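Local coordinates for D-threo-3-hydroxyaspartate dehydratase (Delftia, PDB 3WQC), which catalyses the pyridoxal-phosphate-dependent deamination of D-threo-3-hydroxyaspartate to oxaloacetate and ammonia, at residues I91-S96 against L115-D120; V141-D146 against M174-V179. All blocks are in the same frame, centred on the assembly; numbering follows the deposited sequence. Where two conformers were deposited one is given.

Interaction 1. Residues I91-S96 against L115-D120; sequences ILYAVS and LKLIVD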
ATOM      1  N   ILE B  91     -22.954  13.378   2.199  1.00 12.55           N
ATOM      2  CA  ILE B  91     -21.917  12.328   1.974  1.00 11.80           C
ATOM      3  C   ILE B  91     -22.593  11.094   1.383  1.00 12.03           C
ATOM      4  O   ILE B  91     -23.599  10.568   1.935  1.00 12.64           O
ATOM      5  CB  ILE B  91     -21.257  11.931   3.326  1.00  9.96           C
ATOM      6  CG1 ILE B  91     -20.551  13.142   3.951  1.00 13.74           C
ATOM      7  CG2 ILE B  91     -20.225  10.768   3.097  1.00 12.03           C
ATOM      8  CD1 ILE B  91     -19.766  12.831   5.234  1.00 14.26           C
ATOM      9  N   LEU B  92     -22.040  10.623   0.279  1.00 11.26           N
ATOM     10  CA  LEU B  92     -22.505   9.363  -0.369  1.00 10.52           C
ATOM     11  C   LEU B  92     -21.486   8.280  -0.126  1.00 11.10           C
ATOM     12  O   LEU B  92     -20.310   8.451  -0.540  1.00 11.26           O
ATOM     13  CB  LEU B  92     -22.591   9.634  -1.893  1.00 11.36           C
ATOM     14  CG  LEU B  92     -22.850   8.406  -2.799  1.00 11.19           C
ATOM     15  CD1 LEU B  92     -24.254   7.807  -2.507  1.00 12.64           C
ATOM     16  CD2 LEU B  92     -22.676   8.819  -4.289  1.00 12.94           C
ATOM     17  N   TYR B  93     -21.896   7.185   0.505  1.00 10.45           N
ATOM     18  CA  TYR B  93     -21.005   6.058   0.742  1.00  8.99           C
ATOM     19  C   TYR B  93     -21.190   5.079  -0.404  1.00  9.94           C
ATOM     20  O   TYR B  93     -22.184   4.325  -0.478  1.00 10.42           O
ATOM     21  CB  TYR B  93     -21.328   5.426   2.097  1.00  9.32           C
ATOM     22  CG  TYR B  93     -20.584   4.131   2.325  1.00  9.50           C
ATOM     23  CD1 TYR B  93     -19.249   3.898   1.920  1.00 10.23           C
ATOM     24  CD2 TYR B  93     -21.284   3.088   2.976  1.00 10.53           C
ATOM     25  CE1 TYR B  93     -18.618   2.636   2.169  1.00 10.07           C
ATOM     26  CE2 TYR B  93     -20.658   1.866   3.265  1.00  9.88           C
ATOM     27  CZ  TYR B  93     -19.343   1.648   2.855  1.00  9.21           C
ATOM     28  OH  TYR B  93     -18.730   0.435   3.077  1.00 10.91           O
ATOM     29  N   ALA B  94     -20.278   5.150  -1.408  1.00  9.23           N
ATOM     30  CA  ALA B  94     -20.515   4.497  -2.725  1.00  9.91           C
ATOM     31  C   ALA B  94     -19.855   3.113  -2.765  1.00 10.68           C
ATOM     32  O   ALA B  94     -19.109   2.792  -3.722  1.00 11.08           O
ATOM     33  CB  ALA B  94     -20.049   5.406  -3.884  1.00 11.61           C
ATOM     34  N   VAL B  95     -20.175   2.282  -1.777  1.00 10.29           N
ATOM     35  CA  VAL B  95     -19.770   0.856  -1.813  1.00 10.28           C
ATOM     36  C   VAL B  95     -21.040   0.103  -1.342  1.00  9.89           C
ATOM     37  O   VAL B  95     -21.620   0.496  -0.344  1.00 10.68           O
ATOM     38  CB  VAL B  95     -18.594   0.536  -0.828  1.00 10.31           C
ATOM     39  CG1 VAL B  95     -18.274  -0.952  -0.806  1.00 11.43           C
ATOM     40  CG2 VAL B  95     -17.349   1.336  -1.284  1.00 12.55           C
ATOM     41  N   SER B  96     -21.406  -0.976  -2.055  1.00  9.85           N
ATOM     42  CA  SER B  96     -22.617  -1.771  -1.737  0.50  9.56           C
ATOM     43  C   SER B  96     -22.688  -1.971  -0.223  1.00  9.42           C
ATOM     44  O   SER B  96     -21.751  -2.491   0.410  1.00 10.11           O
ATOM     45  CB  SER B  96     -22.455  -3.163  -2.380  0.50 13.53           C
ATOM     46  OG  SER B  96     -22.269  -3.120  -3.758  0.50 15.13           O
ATOM     47  N   LEU B 115     -26.184  11.129   5.191  1.00 14.11           N
ATOM     48  CA  LEU B 115     -25.384  10.035   4.628  1.00 12.19           C
ATOM     49  C   LEU B 115     -26.297   9.183   3.722  1.00 10.90           C
ATOM     50  O   LEU B 115     -27.356   8.712   4.184  1.00 13.93           O
ATOM     51  CB  LEU B 115     -24.886   9.156   5.823  1.00 12.23           C
ATOM     52  CG  LEU B 115     -24.142   7.887   5.360  1.00 10.73           C
ATOM     53  CD1 LEU B 115     -22.810   8.252   4.626  1.00 13.49           C
ATOM     54  CD2 LEU B 115     -23.919   7.050   6.620  1.00 14.14           C
ATOM     55  N   LYS B 116     -25.862   8.960   2.503  1.00 10.64           N
ATOM     56  CA  LYS B 116     -26.598   8.123   1.514  1.00 10.31           C
ATOM     57  C   LYS B 116     -25.873   6.810   1.361  1.00 10.51           C
ATOM     58  O   LYS B 116     -24.611   6.763   1.341  1.00 11.35           O
ATOM     59  CB  LYS B 116     -26.632   8.816   0.134  1.00 12.09           C
ATOM     60  CG  LYS B 116     -27.636   9.945   0.027  1.00 19.24           C
ATOM     61  CD  LYS B 116     -27.470  11.113   0.744  1.00 27.99           C
ATOM     62  CE  LYS B 116     -26.374  11.971   0.092  1.00 23.36           C
ATOM     63  NZ  LYS B 116     -26.797  13.308   0.750  1.00 22.00           N
ATOM     64  N   LEU B 117     -26.622   5.720   1.265  1.00 10.57           N
ATOM     65  CA  LEU B 117     -26.081   4.351   1.092  1.00  8.84           C
ATOM     66  C   LEU B 117     -26.462   3.848  -0.304  1.00  9.50           C
ATOM     67  O   LEU B 117     -27.398   4.421  -0.922  1.00 10.50           O
ATOM     68  CB  LEU B 117     -26.702   3.395   2.161  1.00 10.07           C
ATOM     69  CG  LEU B 117     -26.581   3.922   3.585  1.00 10.45           C
ATOM     70  CD1 LEU B 117     -27.250   2.934   4.558  1.00 13.17           C
ATOM     71  CD2 LEU B 117     -25.042   4.056   3.956  1.00 11.83           C
ATOM     72  N   ILE B 118     -25.822   2.777  -0.766  1.00  9.43           N
ATOM     73  CA  ILE B 118     -26.140   2.228  -2.080  1.00  8.76           C
ATOM     74  C   ILE B 118     -26.340   0.736  -1.936  1.00  9.82           C
ATOM     75  O   ILE B 118     -25.723   0.059  -1.092  1.00 10.70           O
ATOM     76  CB  ILE B 118     -25.061   2.575  -3.149  1.00  8.42           C
ATOM     77  CG1 ILE B 118     -23.782   1.754  -2.990  1.00 10.54           C
ATOM     78  CG2 ILE B 118     -24.790   4.100  -3.151  1.00 10.53           C
ATOM     79  CD1 ILE B 118     -22.811   1.975  -4.174  1.00 10.93           C
ATOM     80  N   VAL B 119     -27.195   0.177  -2.806  1.00  8.51           N
ATOM     81  CA  VAL B 119     -27.413  -1.283  -2.870  1.00  8.81           C
ATOM     82  C   VAL B 119     -27.539  -1.687  -4.339  1.00  8.88           C
ATOM     83  O   VAL B 119     -27.884  -0.864  -5.208  1.00 10.01           O
ATOM     84  CB  VAL B 119     -28.672  -1.792  -2.088  1.00 10.12           C
ATOM     85  CG1 VAL B 119     -28.535  -1.424  -0.612  1.00 10.68           C
ATOM     86  CG2 VAL B 119     -29.967  -1.257  -2.671  1.00 11.55           C
ATOM     87  N   ASP B 120     -27.466  -2.998  -4.569  1.00  9.49           N
ATOM     88  CA  ASP B 120     -27.719  -3.587  -5.905  1.00  8.61           C
ATOM     89  C   ASP B 120     -28.424  -4.934  -5.827  1.00  8.90           C
ATOM     90  O   ASP B 120     -28.402  -5.686  -6.831  1.00 11.43           O
ATOM     91  CB  ASP B 120     -26.459  -3.668  -6.762  1.00 10.87           C
ATOM     92  CG  ASP B 120     -25.468  -4.659  -6.270  1.00 14.54           C
ATOM     93  OD1 ASP B 120     -25.674  -5.329  -5.235  1.00 13.94           O
ATOM     94  OD2 ASP B 120     -24.405  -4.832  -6.955  1.00 18.85           O
TER
HETATM   95  O   HOH W   1     -23.531   2.167   0.807  1.00 10.73           O
HETATM   96  O   HOH W   2     -22.149  -5.429  -4.835  1.00 31.74           O
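The ring of Tyr-93 has Val-95 O over one face, 4.0 Å above the plane and offset toward the rim, while methyl CD2 of Leu-117 meets its edge close to the ring plane. With CG anti to the backbone N (chi1 172°), the ring leans obliquely across the end of that leucine. Two nearly straight bonds pair the strands: Lys-116 N donates a hydrogen bond to Ile-91 O at 2.8 Å, and Tyr-93 N donates one to Lys-116 O at 2.9 Å. The bent Lys-116 chain then takes NZ back to salt bridges with Asp-90 and Asp-114.

Past Tyr-93 the chains part at an inverse gamma turn centred on Ala-94. Ile-118 packs here from the other strand, its CD1 3.5 Å from Ala-94 C and its CG2 3.8 Å from Leu-92 CD1. CG1 stands in the crowded position between N and carbonyl carbon (chi1 75°). A water bridges the two segments here, donating to Tyr-93 O and Val-95 O and accepting from Ile-118 N. The two strands and helix 102-110 form a beta-alpha-beta unit of the alanine-racemase-type TIM barrel, and Ala-94 belongs to the PLP pocket at the C-terminal end of the barrel strands.

Interaction 2. Residues V141-D146 against M174-V179; sequences VWIEID and MRLGGV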
ATOM      1  N   VAL B 141     -31.307   5.669   0.122  1.00 10.01           N
ATOM      2  CA  VAL B 141     -30.599   4.595  -0.536  1.00  9.25           C
ATOM      3  C   VAL B 141     -30.709   4.840  -2.031  1.00 10.18           C
ATOM      4  O   VAL B 141     -31.791   5.166  -2.554  1.00 11.00           O
ATOM      5  CB  VAL B 141     -31.182   3.209  -0.187  1.00  9.12           C
ATOM      6  CG1 VAL B 141     -30.356   2.083  -0.816  1.00 12.12           C
ATOM      7  CG2 VAL B 141     -31.282   3.022   1.330  1.00 11.99           C
ATOM      8  N   TRP B 142     -29.552   4.720  -2.715  1.00  9.77           N
ATOM      9  CA  TRP B 142     -29.519   4.781  -4.180  1.00  9.93           C
ATOM     10  C   TRP B 142     -29.254   3.411  -4.701  1.00  9.11           C
ATOM     11  O   TRP B 142     -28.614   2.573  -4.031  1.00 10.74           O
ATOM     12  CB  TRP B 142     -28.428   5.719  -4.680  1.00 10.55           C
ATOM     13  CG  TRP B 142     -28.614   7.150  -4.220  1.00 10.11           C
ATOM     14  CD1 TRP B 142     -29.533   7.730  -3.334  1.00 11.99           C
ATOM     15  CD2 TRP B 142     -27.719   8.233  -4.620  1.00 10.90           C
ATOM     16  NE1 TRP B 142     -29.254   9.068  -3.158  1.00 12.07           N
ATOM     17  CE2 TRP B 142     -28.152   9.425  -3.919  1.00 11.53           C
ATOM     18  CE3 TRP B 142     -26.575   8.292  -5.444  1.00 11.64           C
ATOM     19  CZ2 TRP B 142     -27.464  10.665  -4.057  1.00 13.92           C
ATOM     20  CZ3 TRP B 142     -25.878   9.517  -5.580  1.00 13.99           C
ATOM     21  CH2 TRP B 142     -26.330  10.685  -4.889  1.00 12.38           C
ATOM     22  N   ILE B 143     -29.675   3.146  -5.949  1.00  8.98           N
ATOM     23  CA  ILE B 143     -29.476   1.800  -6.543  1.00  8.97           C
ATOM     24  C   ILE B 143     -28.276   1.898  -7.475  1.00  9.54           C
ATOM     25  O   ILE B 143     -28.236   2.772  -8.395  1.00  9.73           O
ATOM     26  CB  ILE B 143     -30.727   1.301  -7.283  1.00  9.40           C
ATOM     27  CG1 ILE B 143     -31.923   1.262  -6.263  1.00 10.91           C
ATOM     28  CG2 ILE B 143     -30.399  -0.055  -7.949  1.00 11.70           C
ATOM     29  CD1 ILE B 143     -33.265   0.947  -6.958  1.00 10.67           C
ATOM     30  N   GLU B 144     -27.296   1.042  -7.271  1.00  9.98           N
ATOM     31  CA  GLU B 144     -26.119   1.028  -8.162  1.00  9.32           C
ATOM     32  C   GLU B 144     -26.396   0.285  -9.484  1.00 10.30           C
ATOM     33  O   GLU B 144     -26.986  -0.817  -9.431  1.00 11.95           O
ATOM     34  CB  GLU B 144     -24.905   0.400  -7.433  1.00 11.12           C
ATOM     35  CG  GLU B 144     -23.591   0.546  -8.265  1.00 11.81           C
ATOM     36  CD  GLU B 144     -22.331   0.212  -7.525  1.00 14.59           C
ATOM     37  OE1 GLU B 144     -21.268   0.628  -8.071  1.00 19.05           O
ATOM     38  OE2 GLU B 144     -22.399  -0.482  -6.476  1.00 16.77           O
ATOM     39  N   ILE B 145     -25.994   0.876 -10.617  1.00  9.72           N
ATOM     40  CA  ILE B 145     -26.296   0.371 -11.948  1.00 10.56           C
ATOM     41  C   ILE B 145     -24.955  -0.077 -12.552  1.00 12.48           C
ATOM     42  O   ILE B 145     -23.941   0.634 -12.471  1.00 12.91           O
ATOM     43  CB  ILE B 145     -26.932   1.476 -12.799  1.00 10.99           C
ATOM     44  CG1 ILE B 145     -28.175   2.055 -12.086  1.00 12.03           C
ATOM     45  CG2 ILE B 145     -27.282   0.894 -14.199  1.00 12.62           C
ATOM     46  CD1 ILE B 145     -29.243   1.030 -11.702  1.00 12.68           C
ATOM     47  N   ASP B 146     -24.955  -1.229 -13.199  1.00 11.15           N
ATOM     48  CA  ASP B 146     -23.786  -1.748 -13.939  1.00 13.13           C
ATOM     49  C   ASP B 146     -24.016  -1.318 -15.397  1.00 13.82           C
ATOM     50  O   ASP B 146     -24.968  -1.789 -16.073  1.00 16.58           O
ATOM     51  CB  ASP B 146     -23.772  -3.279 -13.865  1.00 13.54           C
ATOM     52  CG  ASP B 146     -22.658  -3.891 -14.671  1.00 16.18           C
ATOM     53  OD1 ASP B 146     -21.890  -3.117 -15.278  1.00 22.03           O
ATOM     54  OD2 ASP B 146     -22.578  -5.150 -14.727  1.00 21.51           O
ATOM     55  N   MET B 174     -38.236   3.460   3.168  1.00 11.95           N
ATOM     56  CA  MET B 174     -36.964   4.170   2.967  1.00 11.81           C
ATOM     57  C   MET B 174     -37.080   5.193   1.856  1.00 12.32           C
ATOM     58  O   MET B 174     -38.111   5.251   1.126  1.00 14.97           O
ATOM     59  CB  MET B 174     -35.884   3.143   2.578  1.00 11.96           C
ATOM     60  CG  MET B 174     -35.755   1.945   3.578  1.00 13.38           C
ATOM     61  SD  MET B 174     -35.324   2.525   5.301  1.00 14.26           S
ATOM     62  CE  MET B 174     -36.872   2.270   6.223  1.00 14.71           C
ATOM     63  N   ARG B 175     -36.061   6.058   1.720  1.00 12.85           N
ATOM     64  CA  ARG B 175     -36.101   7.102   0.701  1.00 13.50           C
ATOM     65  C   ARG B 175     -35.280   6.589  -0.465  1.00 13.20           C
ATOM     66  O   ARG B 175     -34.018   6.534  -0.367  1.00 12.89           O
ATOM     67  CB  ARG B 175     -35.476   8.415   1.246  1.00 15.07           C
ATOM     68  CG  ARG B 175     -35.295   9.516   0.176  1.00 21.96           C
ATOM     69  CD  ARG B 175     -34.749  10.853   0.770  1.00 30.31           C
ATOM     70  NE  ARG B 175     -35.712  11.424   1.674  1.00 41.07           N
ATOM     71  CZ  ARG B 175     -35.757  12.703   1.977  1.00 73.35           C
ATOM     72  NH1 ARG B 175     -36.705  13.150   2.770  1.00 64.56           N
ATOM     73  NH2 ARG B 175     -34.828  13.520   1.508  1.00118.41           N
ATOM     74  N   LEU B 176     -35.906   6.203  -1.570  1.00 12.49           N
ATOM     75  CA  LEU B 176     -35.184   5.777  -2.766  1.00 11.17           C
ATOM     76  C   LEU B 176     -34.739   7.082  -3.445  1.00 12.41           C
ATOM     77  O   LEU B 176     -35.536   7.880  -4.004  1.00 13.74           O
ATOM     78  CB  LEU B 176     -36.148   5.004  -3.669  1.00 13.03           C
ATOM     79  CG  LEU B 176     -35.581   4.602  -4.999  1.00 14.81           C
ATOM     80  CD1 LEU B 176     -34.316   3.908  -5.049  1.00 20.99           C
ATOM     81  CD2 LEU B 176     -36.583   3.825  -5.903  1.00 15.15           C
ATOM     82  N   GLY B 177     -33.454   7.403  -3.343  1.00 11.79           N
ATOM     83  CA  GLY B 177     -32.989   8.737  -3.624  1.00 12.03           C
ATOM     84  C   GLY B 177     -32.399   8.909  -5.004  1.00 11.05           C
ATOM     85  O   GLY B 177     -32.139  10.057  -5.451  1.00 13.78           O
ATOM     86  N   GLY B 178     -32.122   7.806  -5.731  1.00 11.85           N
ATOM     87  CA  GLY B 178     -31.433   7.983  -6.994  1.00 13.42           C
ATOM     88  C   GLY B 178     -30.834   6.681  -7.467  1.00 10.96           C
ATOM     89  O   GLY B 178     -30.975   5.619  -6.850  1.00 11.33           O
ATOM     90  N   VAL B 179     -30.103   6.800  -8.604  1.00 10.01           N
ATOM     91  CA  VAL B 179     -29.295   5.718  -9.163  1.00 11.40           C
ATOM     92  C   VAL B 179     -27.893   6.254  -9.388  1.00 10.01           C
ATOM     93  O   VAL B 179     -27.685   7.472  -9.613  1.00 11.39           O
ATOM     94  CB  VAL B 179     -29.826   5.176 -10.527  1.00 10.94           C
ATOM     95  CG1 VAL B 179     -31.088   4.351 -10.240  1.00 11.53           C
ATOM     96  CG2 VAL B 179     -30.167   6.310 -11.535  1.00 12.63           C
TER
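Gly-178 O is held twice by the neighbouring strand: Ile-143 N donates to it at 2.9 Å, lying in the carbonyl plane, and the CA-H of Trp-142 adds a weaker contact, with Trp-142 CA 3.2 Å from Gly-178 O. Val-141 O is gripped in a similar way, by Gly-177 N at 2.9 Å and by the CA-H of Leu-176, although here the N-H arrives from above the carbonyl plane. A third bond, from Val-141 N to Arg-175 O, fixes the start of the pairing.

Between the Val-141/Leu-176 and Ile-143/Val-179 pairs the first strand spends one residue and the second spends two, so the parallel pairing bulges at Gly-177 and Gly-178. Trp-142 lies against this bulge. Its CG is anti to the carbonyl carbon (chi1 -61°), which lays the indole over bare glycine backbone; Gly-178 CA sits over the five-membered ring, 4.2 Å from its centroid and 18° off the normal, a CH-pi contact. At the pyrrole side Trp-142 CD1 comes within 3.5 Å of Gly-177 C, and NE1 is hydrogen-bonded to Glu-140 OE1.

On the other face Val-141, Ile-143, Leu-176 and Val-179 form an aliphatic layer, which Ile-145 joins. Ile-143 crosses Leu-176 obliquely, its CD1 3.7 Å from Leu-176 CD1, and CG1 of Ile-145 crosses Val-179 obliquely, touching its CB at 3.9 Å. Helices 159-171 and 192-215 cover this layer, with Leu-169 reaching both Val-141 and Leu-176. Indole on the inner side and a helix-covered aliphatic layer outside are the arrangement of neighbouring parallel strands in this TIM-type alpha/beta barrel.

How the interactions relate
Following the chain from the N terminus, interaction 1 closes first, over the excursion through helix 102-110. Helix 122-135 then leads to strand 140-146, and interaction 2 closes a longer loop that includes helix 159-171. The two loops stand in series, neither nested nor crossed. Strand 114-119 runs beside strand 140-146, joined by probable backbone hydrogen bonds from Trp-142 N to Leu-117 O and from Glu-144 N to Val-119 O, so the four segments form one continuous arc of the parallel barrel sheet. On its inner side Leu-92 packs on the Trp-142 indole and Ile-118 on Glu-144, linking the cofactor-lining end of interaction 1 to the more remote interaction 2.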